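Chain length determinant protein (Shigella flexneri, PDB 4ZM5) regulates the chain length of the lipopolysaccharide O-antigen, probably as an oligomer on the periplasmic side of the inner membrane. Local coordinates at residues Trp6-Ile11 against Lys232-Ile237; Val17-Gly22 against Asp223-Arg228; Asn28-Gln33 against Leu212-Leu217; Glu112-Leu117 against Leu217-Leu222. The protein carries 1 engineered substitution. All coordinates share one frame; numbering follows the deposited sequence.

Interaction 1: Trp6-Ile11 against Lys232-Ile237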
loop_
_atom_site.group_PDB
_atom_site.type_symbol
_atom_site.label_atom_id
_atom_site.label_comp_id
_atom_site.label_asym_id
_atom_site.label_seq_id
_atom_site.Cartn_x
_atom_site.Cartn_y
_atom_site.Cartn_z
ATOM N N TRP B 6 -32.061 33.686 3.093
ATOM C CA TRP B 6 -30.691 34.004 2.600
ATOM C C TRP B 6 -29.841 32.741 2.463
ATOM O O TRP B 6 -29.745 31.967 3.413
ATOM C CB TRP B 6 -29.964 35.015 3.515
ATOM C CG TRP B 6 -30.700 36.301 3.741
ATOM C CD1 TRP B 6 -31.814 36.486 4.508
ATOM C CD2 TRP B 6 -30.342 37.594 3.238
ATOM N NE1 TRP B 6 -32.176 37.811 4.509
ATOM C CE2 TRP B 6 -31.285 38.517 3.746
ATOM C CE3 TRP B 6 -29.319 38.064 2.402
ATOM C CZ2 TRP B 6 -31.243 39.885 3.432
ATOM C CZ3 TRP B 6 -29.241 39.424 2.143
ATOM C CH2 TRP B 6 -30.219 40.314 2.621
ATOM N N THR B 7 -29.218 32.534 1.286
ATOM C CA THR B 7 -28.392 31.353 1.034
ATOM C C THR B 7 -26.889 31.694 1.030
ATOM O O THR B 7 -26.426 32.545 0.270
ATOM C CB THR B 7 -28.812 30.633 -0.276
ATOM O OG1 THR B 7 -30.185 30.295 -0.196
ATOM C CG2 THR B 7 -28.054 29.326 -0.520
ATOM N N SER B 8 -26.141 30.994 1.881
ATOM C CA SER B 8 -24.687 31.060 1.920
ATOM C C SER B 8 -24.142 29.819 1.249
ATOM O O SER B 8 -24.633 28.714 1.493
ATOM C CB SER B 8 -24.160 31.155 3.337
ATOM O OG SER B 8 -22.743 31.249 3.320
ATOM N N THR B 9 -23.158 30.007 0.374
ATOM C CA THR B 9 -22.590 28.920 -0.410
ATOM C C THR B 9 -21.082 28.854 -0.231
ATOM O O THR B 9 -20.408 29.886 -0.121
ATOM C CB THR B 9 -22.969 29.115 -1.901
ATOM O OG1 THR B 9 -24.376 29.182 -2.008
ATOM C CG2 THR B 9 -22.518 27.984 -2.781
ATOM N N ALA B 10 -20.568 27.624 -0.253
ATOM C CA ALA B 10 -19.144 27.297 -0.230
ATOM C C ALA B 10 -18.886 26.183 -1.240
ATOM O O ALA B 10 -19.786 25.378 -1.511
ATOM C CB ALA B 10 -18.699 26.885 1.166
ATOM N N ILE B 11 -17.693 26.170 -1.850
ATOM C CA ILE B 11 -17.316 25.111 -2.793
ATOM C C ILE B 11 -16.055 24.478 -2.264
ATOM O O ILE B 11 -15.058 25.152 -2.026
ATOM C CB ILE B 11 -17.202 25.549 -4.278
ATOM C CG1 ILE B 11 -18.542 26.141 -4.766
ATOM C CG2 ILE B 11 -16.791 24.359 -5.141
ATOM C CD1 ILE B 11 -18.502 26.916 -6.044
ATOM N N LYS B 232 -14.810 29.940 -0.107
ATOM C CA LYS B 232 -15.211 29.936 1.312
ATOM C C LYS B 232 -16.694 30.372 1.448
ATOM O O LYS B 232 -17.208 30.931 0.479
ATOM C CB LYS B 232 -14.286 30.835 2.125
ATOM C CG LYS B 232 -12.826 30.359 2.071
ATOM C CD LYS B 232 -12.020 30.928 3.198
ATOM C CE LYS B 232 -10.619 30.393 3.225
ATOM N NZ LYS B 232 -9.917 30.776 4.482
ATOM N N PRO B 233 -17.428 30.118 2.586
ATOM C CA PRO B 233 -18.855 30.524 2.641
ATOM C C PRO B 233 -19.074 31.997 2.285
ATOM O O PRO B 233 -18.398 32.890 2.815
ATOM C CB PRO B 233 -19.273 30.231 4.086
ATOM C CG PRO B 233 -18.355 29.171 4.523
ATOM C CD PRO B 233 -17.032 29.442 3.841
ATOM N N THR B 234 -19.971 32.229 1.312
ATOM C CA THR B 234 -20.289 33.570 0.833
ATOM C C THR B 234 -21.176 34.327 1.798
ATOM O O THR B 234 -21.904 33.726 2.586
ATOM C CB THR B 234 -20.997 33.545 -0.530
ATOM O OG1 THR B 234 -22.237 32.843 -0.437
ATOM C CG2 THR B 234 -20.127 33.020 -1.648
ATOM N N LEU B 235 -21.125 35.657 1.697
ATOM C CA LEU B 235 -22.000 36.571 2.387
ATOM C C LEU B 235 -23.033 37.011 1.333
ATOM O O LEU B 235 -22.658 37.769 0.424
ATOM C CB LEU B 235 -21.205 37.759 2.982
ATOM C CG LEU B 235 -21.995 38.765 3.819
ATOM C CD1 LEU B 235 -22.401 38.174 5.148
ATOM C CD2 LEU B 235 -21.184 40.000 4.053
ATOM N N PRO B 236 -24.278 36.449 1.336
ATOM C CA PRO B 236 -25.246 36.830 0.292
ATOM C C PRO B 236 -25.574 38.332 0.348
ATOM O O PRO B 236 -25.825 38.881 1.426
ATOM C CB PRO B 236 -26.467 35.944 0.577
ATOM C CG PRO B 236 -26.311 35.488 1.974
ATOM C CD PRO B 236 -24.849 35.458 2.271
ATOM N N ILE B 237 -25.505 39.005 -0.810
ATOM C CA ILE B 237 -25.722 40.437 -0.945
ATOM C C ILE B 237 -27.235 40.735 -0.909
ATOM O O ILE B 237 -27.628 41.830 -0.508
ATOM C CB ILE B 237 -25.007 40.949 -2.236
ATOM C CG1 ILE B 237 -24.657 42.444 -2.154
ATOM C CG2 ILE B 237 -25.742 40.579 -3.541
ATOM C CD1 ILE B 237 -23.531 42.910 -3.125
#
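Segment 232-237 runs back along the strand of 6-11, the end-to-end directions 155° apart, with A10 nearest P233 and S8 nearest T234. T9 carries the pairing. Its O accepts T234 N over 2.8 Å, the donor coming from above the carbonyl plane, and also receives a CA-H...O contact from P233 CA at 3.2 Å. The return bond uses a side chain: T9 N donates almost straight to T234 OG1 (3.1 Å), which the crowded position between backbone N and carbonyl carbon (chi1 61°) turns to the strand. Threonine suits this place because its hydroxyl does the work of a backbone carbonyl. T234 O accepts S8 OG, which sits in its carbonyl plane on a lone pair at 2.7 Å.

Strand 6-13 belongs to an antiparallel sheet in which 82-88 pairs with it and 228-229 ends the order; the tail prolongs that short strand irregularly, and P233 and P236 have no N-H to offer a regular ladder. P233 CD rests on A10 CB (4.1 Å), while P236 lies at the edge of the W6 ring, its CG 4.0 Å from W6 CE3. On the tail itself, N62 of the second subunit bonds to L235 O and I237 N.

Interaction 2: Val17-Gly22 against Asp223-Arg228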
loop_
_atom_site.group_PDB
_atom_site.type_symbol
_atom_site.label_atom_id
_atom_site.label_comp_id
_atom_site.label_asym_id
_atom_site.label_seq_id
_atom_site.Cartn_x
_atom_site.Cartn_y
_atom_site.Cartn_z
ATOM N N VAL B 17 -1.870 17.817 -3.051
ATOM C CA VAL B 17 -0.770 16.880 -2.758
ATOM C C VAL B 17 0.056 17.442 -1.597
ATOM O O VAL B 17 0.462 16.682 -0.719
ATOM C CB VAL B 17 0.085 16.597 -4.033
ATOM C CG1 VAL B 17 1.229 15.628 -3.771
ATOM C CG2 VAL B 17 -0.786 16.095 -5.183
ATOM N N GLY B 18 0.216 18.766 -1.566
ATOM C CA GLY B 18 0.955 19.439 -0.508
ATOM C C GLY B 18 0.294 19.307 0.848
ATOM O O GLY B 18 0.969 19.058 1.857
ATOM N N GLN B 19 -1.030 19.458 0.865
ATOM C CA GLN B 19 -1.846 19.340 2.077
ATOM C C GLN B 19 -1.878 17.895 2.616
ATOM O O GLN B 19 -2.089 17.674 3.812
ATOM C CB GLN B 19 -3.297 19.766 1.775
ATOM C CG GLN B 19 -3.524 21.251 1.541
ATOM C CD GLN B 19 -4.958 21.511 1.143
ATOM O OE1 GLN B 19 -5.367 21.273 0.008
ATOM N NE2 GLN B 19 -5.767 21.986 2.074
ATOM N N ILE B 20 -1.668 16.926 1.712
ATOM C CA ILE B 20 -1.767 15.493 1.929
ATOM C C ILE B 20 -0.416 14.776 2.120
ATOM O O ILE B 20 -0.418 13.650 2.631
ATOM C CB ILE B 20 -2.568 14.948 0.710
ATOM C CG1 ILE B 20 -3.905 14.415 1.144
ATOM C CG2 ILE B 20 -1.823 13.989 -0.232
ATOM C CD1 ILE B 20 -4.597 15.382 2.148
ATOM N N ALA B 21 0.711 15.424 1.744
ATOM C CA ALA B 21 2.077 14.889 1.793
ATOM C C ALA B 21 2.387 14.055 3.074
ATOM O O ALA B 21 2.916 12.947 2.949
ATOM C CB ALA B 21 3.071 16.017 1.652
ATOM N N GLY B 22 1.999 14.571 4.250
ATOM C CA GLY B 22 2.174 13.938 5.558
ATOM C C GLY B 22 1.412 12.636 5.733
ATOM O O GLY B 22 1.988 11.641 6.173
ATOM N N ASP B 223 0.079 17.435 9.478
ATOM C CA ASP B 223 -0.909 18.483 9.261
ATOM C C ASP B 223 -1.783 17.977 8.121
ATOM O O ASP B 223 -1.410 18.086 6.945
ATOM C CB ASP B 223 -0.243 19.852 8.956
ATOM C CG ASP B 223 -1.207 20.973 8.575
ATOM O OD1 ASP B 223 -2.182 21.203 9.325
ATOM O OD2 ASP B 223 -0.965 21.641 7.547
ATOM N N ILE B 224 -2.890 17.319 8.476
ATOM C CA ILE B 224 -3.750 16.721 7.462
ATOM C C ILE B 224 -5.029 17.526 7.264
ATOM O O ILE B 224 -5.647 18.026 8.205
ATOM C CB ILE B 224 -4.015 15.211 7.690
ATOM C CG1 ILE B 224 -4.753 14.930 9.023
ATOM C CG2 ILE B 224 -2.684 14.434 7.585
ATOM C CD1 ILE B 224 -5.143 13.510 9.216
ATOM N N HIS B 225 -5.371 17.664 5.989
ATOM C CA HIS B 225 -6.511 18.395 5.436
ATOM C C HIS B 225 -7.389 17.396 4.685
ATOM O O HIS B 225 -6.874 16.605 3.915
ATOM C CB HIS B 225 -6.003 19.531 4.501
ATOM C CG HIS B 225 -4.933 20.408 5.110
ATOM N ND1 HIS B 225 -5.240 21.625 5.701
ATOM C CD2 HIS B 225 -3.597 20.198 5.224
ATOM C CE1 HIS B 225 -4.091 22.107 6.154
ATOM N NE2 HIS B 225 -3.074 21.289 5.882
ATOM N N ALA B 226 -8.682 17.357 4.967
ATOM C CA ALA B 226 -9.580 16.415 4.277
ATOM C C ALA B 226 -10.249 17.091 3.048
ATOM O O ALA B 226 -10.905 16.433 2.245
ATOM C CB ALA B 226 -10.621 15.871 5.245
ATOM N N TYR B 227 -10.035 18.399 2.897
ATOM C CA TYR B 227 -10.577 19.175 1.796
ATOM C C TYR B 227 -9.733 20.419 1.534
ATOM O O TYR B 227 -8.781 20.705 2.263
ATOM C CB TYR B 227 -12.052 19.569 2.063
ATOM C CG TYR B 227 -12.230 20.520 3.229
ATOM C CD1 TYR B 227 -12.236 20.051 4.540
ATOM C CD2 TYR B 227 -12.391 21.887 3.021
ATOM C CE1 TYR B 227 -12.376 20.921 5.616
ATOM C CE2 TYR B 227 -12.543 22.765 4.088
ATOM C CZ TYR B 227 -12.541 22.274 5.387
ATOM O OH TYR B 227 -12.686 23.123 6.457
ATOM N N ARG B 228 -10.102 21.142 0.477
ATOM C CA ARG B 228 -9.511 22.381 0.016
ATOM C C ARG B 228 -10.659 23.254 -0.432
ATOM O O ARG B 228 -11.574 22.758 -1.098
ATOM C CB ARG B 228 -8.522 22.102 -1.128
ATOM C CG ARG B 228 -8.020 23.344 -1.819
ATOM C CD ARG B 228 -7.022 23.045 -2.909
ATOM N NE ARG B 228 -7.618 22.630 -4.178
ATOM C CZ ARG B 228 -8.173 23.447 -5.073
ATOM N NH1 ARG B 228 -8.296 24.747 -4.814
ATOM N NH2 ARG B 228 -8.613 22.972 -6.224
#
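Q19 leaves the first turn of helix 17-31 and crosses H225 at about a right angle. Its CB already touches the imidazole, 3.5 Å from H225 CD2. CG comes next, anti to the carbonyl carbon, and lies over one face of the ring toward its rim, a CH-pi contact with CG 4.1 Å from the H225 ring centroid. The chain stays extended, so the amide passes beyond the ring toward the 227-228 backbone, its plane turned 45° from the imidazole. There NE2 gives a weak, bent bond to Y227 O (3.3 Å, 130°). OE1 faces the other way: it accepts the backbone N-H of D16, just before the helix, and packs 3.5 Å from R228 CB.

The Q19 backbone joins in as well, its O lying in the plane of H225 at the edge, 3.3 Å from CD2. I20 CD1 presses tightly on H225 O at 3.1 Å. The contact thus fastens the start of helix 17-31 to the chain that leads into strand 228-229; Y227, just before it, touches helices 38-53 and 91-159. H225 NE2 donates to D223 OD2 (2.7 Å) from well above the carboxylate plane, which could raise the imidazole pKa, but D223 is poorly ordered and its geometry calls for caution. Glutamine fits because a flexible apolar stem covers the imidazole while a two-ended amide serves two backbones.

Interaction 3: Asn28-Gln33 against Leu212-Leu217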
loop_
_atom_site.group_PDB
_atom_site.type_symbol
_atom_site.label_atom_id
_atom_site.label_comp_id
_atom_site.label_asym_id
_atom_site.label_seq_id
_atom_site.Cartn_x
_atom_site.Cartn_y
_atom_site.Cartn_z
ATOM N N ASN B 28 2.610 5.422 3.080
ATOM C CA ASN B 28 3.757 4.811 2.397
ATOM C C ASN B 28 4.598 4.026 3.405
ATOM O O ASN B 28 4.945 2.877 3.134
ATOM C CB ASN B 28 4.628 5.886 1.697
ATOM C CG ASN B 28 4.102 6.390 0.365
ATOM O OD1 ASN B 28 3.379 5.695 -0.350
ATOM N ND2 ASN B 28 4.507 7.594 -0.030
ATOM N N VAL B 29 4.880 4.636 4.586
ATOM C CA VAL B 29 5.677 4.043 5.665
ATOM C C VAL B 29 4.984 2.757 6.136
ATOM O O VAL B 29 5.650 1.744 6.252
ATOM C CB VAL B 29 5.958 5.055 6.834
ATOM C CG1 VAL B 29 6.522 4.375 8.062
ATOM C CG2 VAL B 29 6.895 6.165 6.399
ATOM N N ILE B 30 3.654 2.781 6.324
ATOM C CA ILE B 30 2.883 1.634 6.822
ATOM C C ILE B 30 2.756 0.483 5.805
ATOM O O ILE B 30 2.990 -0.680 6.179
ATOM C CB ILE B 30 1.471 2.068 7.330
ATOM C CG1 ILE B 30 1.582 3.076 8.499
ATOM C CG2 ILE B 30 0.655 0.851 7.776
ATOM C CD1 ILE B 30 0.394 4.000 8.664
ATOM N N TYR B 31 2.378 0.782 4.561
ATOM C CA TYR B 31 2.080 -0.257 3.590
ATOM C C TYR B 31 3.085 -0.475 2.456
ATOM O O TYR B 31 2.956 -1.478 1.744
ATOM C CB TYR B 31 0.698 0.013 2.992
ATOM C CG TYR B 31 -0.407 -0.109 4.018
ATOM C CD1 TYR B 31 -1.229 0.975 4.322
ATOM C CD2 TYR B 31 -0.602 -1.296 4.721
ATOM C CE1 TYR B 31 -2.268 0.855 5.246
ATOM C CE2 TYR B 31 -1.595 -1.407 5.694
ATOM C CZ TYR B 31 -2.439 -0.335 5.938
ATOM O OH TYR B 31 -3.444 -0.444 6.864
ATOM N N GLY B 32 4.062 0.414 2.301
ATOM C CA GLY B 32 5.084 0.293 1.264
ATOM C C GLY B 32 4.534 0.410 -0.140
ATOM O O GLY B 32 3.965 1.445 -0.496
ATOM N N GLN B 33 4.689 -0.660 -0.944
ATOM C CA GLN B 33 4.189 -0.696 -2.317
ATOM C C GLN B 33 2.657 -0.909 -2.328
ATOM O O GLN B 33 1.987 -0.446 -3.258
ATOM C CB GLN B 33 4.918 -1.773 -3.146
ATOM C CG GLN B 33 5.095 -1.454 -4.656
ATOM C CD GLN B 33 6.146 -0.407 -4.966
ATOM O OE1 GLN B 33 5.926 0.798 -4.787
ATOM N NE2 GLN B 33 7.275 -0.838 -5.529
ATOM N N LEU B 212 10.667 0.026 12.474
ATOM C CA LEU B 212 11.234 1.110 13.275
ATOM C C LEU B 212 10.643 2.470 12.881
ATOM O O LEU B 212 10.358 3.299 13.754
ATOM C CB LEU B 212 12.761 1.160 13.105
ATOM C CG LEU B 212 13.612 0.365 14.088
ATOM C CD1 LEU B 212 15.072 0.476 13.723
ATOM C CD2 LEU B 212 13.409 0.847 15.528
ATOM N N ASP B 213 10.460 2.678 11.561
ATOM C CA ASP B 213 9.920 3.890 10.959
ATOM C C ASP B 213 8.423 4.051 11.258
ATOM O O ASP B 213 7.963 5.185 11.358
ATOM C CB ASP B 213 10.174 3.895 9.439
ATOM C CG ASP B 213 11.638 3.880 9.004
ATOM O OD1 ASP B 213 12.508 4.273 9.818
ATOM O OD2 ASP B 213 11.906 3.518 7.837
ATOM N N ILE B 214 7.667 2.934 11.402
ATOM C CA ILE B 214 6.231 2.957 11.731
ATOM C C ILE B 214 6.063 3.463 13.160
ATOM O O ILE B 214 5.148 4.252 13.435
ATOM C CB ILE B 214 5.530 1.587 11.509
ATOM C CG1 ILE B 214 5.372 1.316 10.009
ATOM C CG2 ILE B 214 4.143 1.529 12.197
ATOM C CD1 ILE B 214 4.695 0.018 9.651
ATOM N N GLU B 215 6.981 3.046 14.049
ATOM C CA GLU B 215 6.998 3.429 15.455
ATOM C C GLU B 215 7.253 4.928 15.630
ATOM O O GLU B 215 6.874 5.484 16.656
ATOM C CB GLU B 215 8.049 2.598 16.207
ATOM C CG GLU B 215 7.427 1.438 16.974
ATOM C CD GLU B 215 8.117 0.084 16.883
ATOM O OE1 GLU B 215 9.331 0.015 17.185
ATOM O OE2 GLU B 215 7.445 -0.906 16.501
ATOM N N LYS B 216 7.862 5.581 14.618
ATOM C CA LYS B 216 8.187 7.017 14.611
ATOM C C LYS B 216 7.000 7.893 14.181
ATOM O O LYS B 216 7.060 9.112 14.343
ATOM C CB LYS B 216 9.381 7.287 13.680
ATOM C CG LYS B 216 10.740 6.885 14.251
ATOM C CD LYS B 216 11.707 6.424 13.166
ATOM C CE LYS B 216 12.767 7.429 12.776
ATOM N NZ LYS B 216 13.621 6.912 11.670
ATOM N N LEU B 217 5.930 7.288 13.627
ATOM C CA LEU B 217 4.761 8.020 13.144
ATOM C C LEU B 217 3.898 8.545 14.288
ATOM O O LEU B 217 3.585 7.800 15.215
ATOM C CB LEU B 217 3.894 7.153 12.213
ATOM C CG LEU B 217 4.499 6.647 10.909
ATOM C CD1 LEU B 217 3.603 5.599 10.292
ATOM C CD2 LEU B 217 4.777 7.782 9.910
#
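D213 OD1 is held by two donors, a hydrogen bond from Q209 NE2 one helical turn back and a weak, long salt bridge from K216 NZ at 3.4 Å. On the same carboxylate OD2 forms a salt bridge with R133 of the second subunit, so aspartate, with two acceptor oxygens on a short stem, steadies the end of helix 202-215 and joins it to a neighbouring subunit. Toward 28-33 D213 offers CB, 3.9 Å from V29 CG1, and its backbone O, which also meets that methyl.

No hydrogen bond crosses between the segments; branched aliphatic side chains do the joining. V29 CG1, anti to the backbone N (chi1 168°), is the branch that reaches across, and it meets I214 CG1 at 3.8 Å and L217 CD1 at 3.9 Å. I214 answers with an extended chain whose CD1 ends on I30 CA, 3.7 Å away. L217 CD1 also touches I30 CG1, again at 3.7 Å, the two side chains crossing obliquely.

Here the last turns of helices 17-31 and 202-215 meet beside the long helix 91-159, and I121 of that helix packs on both I30 and I214, making a three-helix apolar junction. Just past it helix 17-31 ends at G32, whose positive phi (65°) glycine adopts easily. Beta-branched valine and isoleucine suit the junction because their stiff stems hold methyls close to the helix surface.

Interaction 4: Glu112-Leu117 against Leu217-Leu222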
loop_
_atom_site.group_PDB
_atom_site.type_symbol
_atom_site.label_atom_id
_atom_site.label_comp_id
_atom_site.label_asym_id
_atom_site.label_seq_id
_atom_site.Cartn_x
_atom_site.Cartn_y
_atom_site.Cartn_z
ATOM N N GLU B 112 -11.889 10.928 13.185
ATOM C CA GLU B 112 -12.039 9.695 12.391
ATOM C C GLU B 112 -10.701 9.298 11.788
ATOM O O GLU B 112 -10.378 8.109 11.765
ATOM C CB GLU B 112 -13.070 9.881 11.266
ATOM C CG GLU B 112 -14.515 9.939 11.724
ATOM C CD GLU B 112 -15.578 10.147 10.653
ATOM O OE1 GLU B 112 -15.223 10.351 9.470
ATOM O OE2 GLU B 112 -16.778 10.119 11.008
ATOM N N LEU B 113 -9.917 10.306 11.337
ATOM C CA LEU B 113 -8.605 10.149 10.728
ATOM C C LEU B 113 -7.557 9.746 11.736
ATOM O O LEU B 113 -6.644 9.002 11.395
ATOM C CB LEU B 113 -8.180 11.451 10.041
ATOM C CG LEU B 113 -8.801 11.744 8.685
ATOM C CD1 LEU B 113 -8.485 13.159 8.246
ATOM C CD2 LEU B 113 -8.403 10.684 7.660
ATOM N N GLU B 114 -7.667 10.256 12.970
ATOM C CA GLU B 114 -6.757 9.926 14.066
ATOM C C GLU B 114 -6.908 8.449 14.413
ATOM O O GLU B 114 -5.901 7.751 14.539
ATOM C CB GLU B 114 -7.030 10.823 15.280
ATOM C CG GLU B 114 -5.922 10.813 16.317
ATOM C CD GLU B 114 -6.170 11.604 17.587
ATOM O OE1 GLU B 114 -7.297 12.127 17.767
ATOM O OE2 GLU B 114 -5.230 11.681 18.415
ATOM N N LYS B 115 -8.168 7.962 14.502
ATOM C CA LYS B 115 -8.499 6.560 14.782
ATOM C C LYS B 115 -8.067 5.677 13.617
ATOM O O LYS B 115 -7.506 4.615 13.841
ATOM C CB LYS B 115 -10.005 6.397 15.065
ATOM C CG LYS B 115 -10.418 4.999 15.540
ATOM C CD LYS B 115 -11.623 4.501 14.737
ATOM C CE LYS B 115 -11.997 3.069 15.024
ATOM N NZ LYS B 115 -12.791 2.476 13.908
ATOM N N ASP B 116 -8.284 6.145 12.379
ATOM C CA ASP B 116 -7.920 5.451 11.138
ATOM C C ASP B 116 -6.401 5.215 11.079
ATOM O O ASP B 116 -5.967 4.094 10.796
ATOM C CB ASP B 116 -8.404 6.265 9.910
ATOM C CG ASP B 116 -8.380 5.521 8.595
ATOM O OD1 ASP B 116 -9.126 4.512 8.466
ATOM O OD2 ASP B 116 -7.675 5.979 7.669
ATOM N N LEU B 117 -5.606 6.270 11.390
ATOM C CA LEU B 117 -4.151 6.190 11.383
ATOM C C LEU B 117 -3.666 5.133 12.385
ATOM O O LEU B 117 -2.836 4.299 12.003
ATOM C CB LEU B 117 -3.492 7.552 11.661
ATOM C CG LEU B 117 -1.961 7.537 11.754
ATOM C CD1 LEU B 117 -1.336 7.283 10.401
ATOM C CD2 LEU B 117 -1.433 8.811 12.351
ATOM N N LEU B 217 5.930 7.288 13.627
ATOM C CA LEU B 217 4.761 8.020 13.144
ATOM C C LEU B 217 3.898 8.545 14.288
ATOM O O LEU B 217 3.585 7.800 15.215
ATOM C CB LEU B 217 3.894 7.153 12.213
ATOM C CG LEU B 217 4.499 6.647 10.909
ATOM C CD1 LEU B 217 3.603 5.599 10.292
ATOM C CD2 LEU B 217 4.777 7.782 9.910
ATOM N N LYS B 218 3.511 9.831 14.205
ATOM C CA LYS B 218 2.645 10.521 15.168
ATOM C C LYS B 218 1.634 11.417 14.414
ATOM O O LYS B 218 2.026 12.140 13.494
ATOM C CB LYS B 218 3.479 11.337 16.187
ATOM C CG LYS B 218 2.661 12.088 17.259
ATOM C CD LYS B 218 1.864 11.158 18.202
ATOM C CE LYS B 218 0.378 11.441 18.154
ATOM N NZ LYS B 218 -0.422 10.383 18.820
ATOM N N PHE B 219 0.339 11.346 14.801
ATOM C CA PHE B 219 -0.768 12.107 14.189
ATOM C C PHE B 219 -0.560 13.631 14.257
ATOM O O PHE B 219 -0.865 14.322 13.285
ATOM C CB PHE B 219 -2.113 11.729 14.841
ATOM C CG PHE B 219 -3.317 12.414 14.238
ATOM C CD1 PHE B 219 -3.844 11.993 13.026
ATOM C CD2 PHE B 219 -3.917 13.491 14.877
ATOM C CE1 PHE B 219 -4.943 12.647 12.462
ATOM C CE2 PHE B 219 -5.026 14.130 14.319
ATOM C CZ PHE B 219 -5.533 13.706 13.117
ATOM N N ASP B 220 -0.043 14.141 15.393
ATOM C CA ASP B 220 0.219 15.567 15.617
ATOM C C ASP B 220 1.249 16.132 14.629
ATOM O O ASP B 220 1.160 17.311 14.277
ATOM C CB ASP B 220 0.698 15.808 17.056
ATOM C CG ASP B 220 -0.320 15.446 18.118
ATOM O OD1 ASP B 220 -1.427 16.034 18.105
ATOM O OD2 ASP B 220 0.001 14.600 18.987
ATOM N N ASP B 221 2.214 15.292 14.180
ATOM C CA ASP B 221 3.256 15.663 13.219
ATOM C C ASP B 221 2.665 15.936 11.840
ATOM O O ASP B 221 3.097 16.871 11.162
ATOM C CB ASP B 221 4.338 14.569 13.117
ATOM C CG ASP B 221 5.417 14.602 14.194
ATOM O OD1 ASP B 221 5.529 15.636 14.899
ATOM O OD2 ASP B 221 6.177 13.613 14.302
ATOM N N LEU B 222 1.670 15.140 11.436
ATOM C CA LEU B 222 1.035 15.304 10.139
ATOM C C LEU B 222 -0.132 16.303 10.185
ATOM O O LEU B 222 -1.176 16.058 10.824
ATOM C CB LEU B 222 0.574 13.969 9.522
ATOM C CG LEU B 222 0.321 12.789 10.450
ATOM C CD1 LEU B 222 -1.108 12.285 10.339
ATOM C CD2 LEU B 222 1.273 11.678 10.143
#
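The ring of F219 takes E114 CG on one face and L117 CD2 at its edge, near the ring plane. The facial contact is a CH-pi one, with E114 CG 3.8 Å from the F219 centroid, 18° off the normal and shifted toward the rim beside CD2. E114 CG stands anti to the backbone N (chi1 -165°) and the chain continues extended, so the carboxylate slides past the ring with its plane only 20° from parallel. A glutamate can do this because its methylenes cover the aromatic surface while its charge stays at the outer end. K218 NZ, 5.0 Å from E114 OE2, may ease that charge, though D220 OD1 nearby would work against it.

The contact fastens the loop between helix 202-215 and strand 228-229 to helix 91-159, the long helix that runs the length of the subunit. F219 CG is also anti to its backbone N, which drives the ring against that helix's backbone, where its CE1 comes 3.6 Å from E114 CA. L113 adds its CB, 4.2 Å from F219 CE1.

One turn on from L113, L117 abuts the CB end of the ring, its CD2 lying 3.9 Å from F219 CB and 4.0 Å from L222 CD1. The chain at 219-221 makes a brief helical turn, closed weakly by D221 N to K218 O and L222 N to F219 O, and this brings F219 and L222 to the same leucine. Nearby on the same helix, K115 forms a salt bridge with D16 of the third subunit and E112 with R48 of its own chain.

How the interactions relate
Going inward from the termini, interactions 1, 2 and 3 pair successively later parts of the N-terminal region with successively earlier parts of the C-terminal one. Interaction 4 lies within the span of interaction 2 but crosses interaction 3 along the chain. Interaction 1 lies at the sheet end, its centre 24 Å from that of interaction 2 and 41 Å from that of interaction 3, the latter two both using helix 17-31. Interaction 4 binds the returning chain to helix 91-159, shares L217 with interaction 3 and meets interaction 2 where I224 CD1 packs on F219 CE1 and L113 CD1. The elongated chain is thus fastened from the sheet end to its middle, and each contact region also touches a neighbouring subunit.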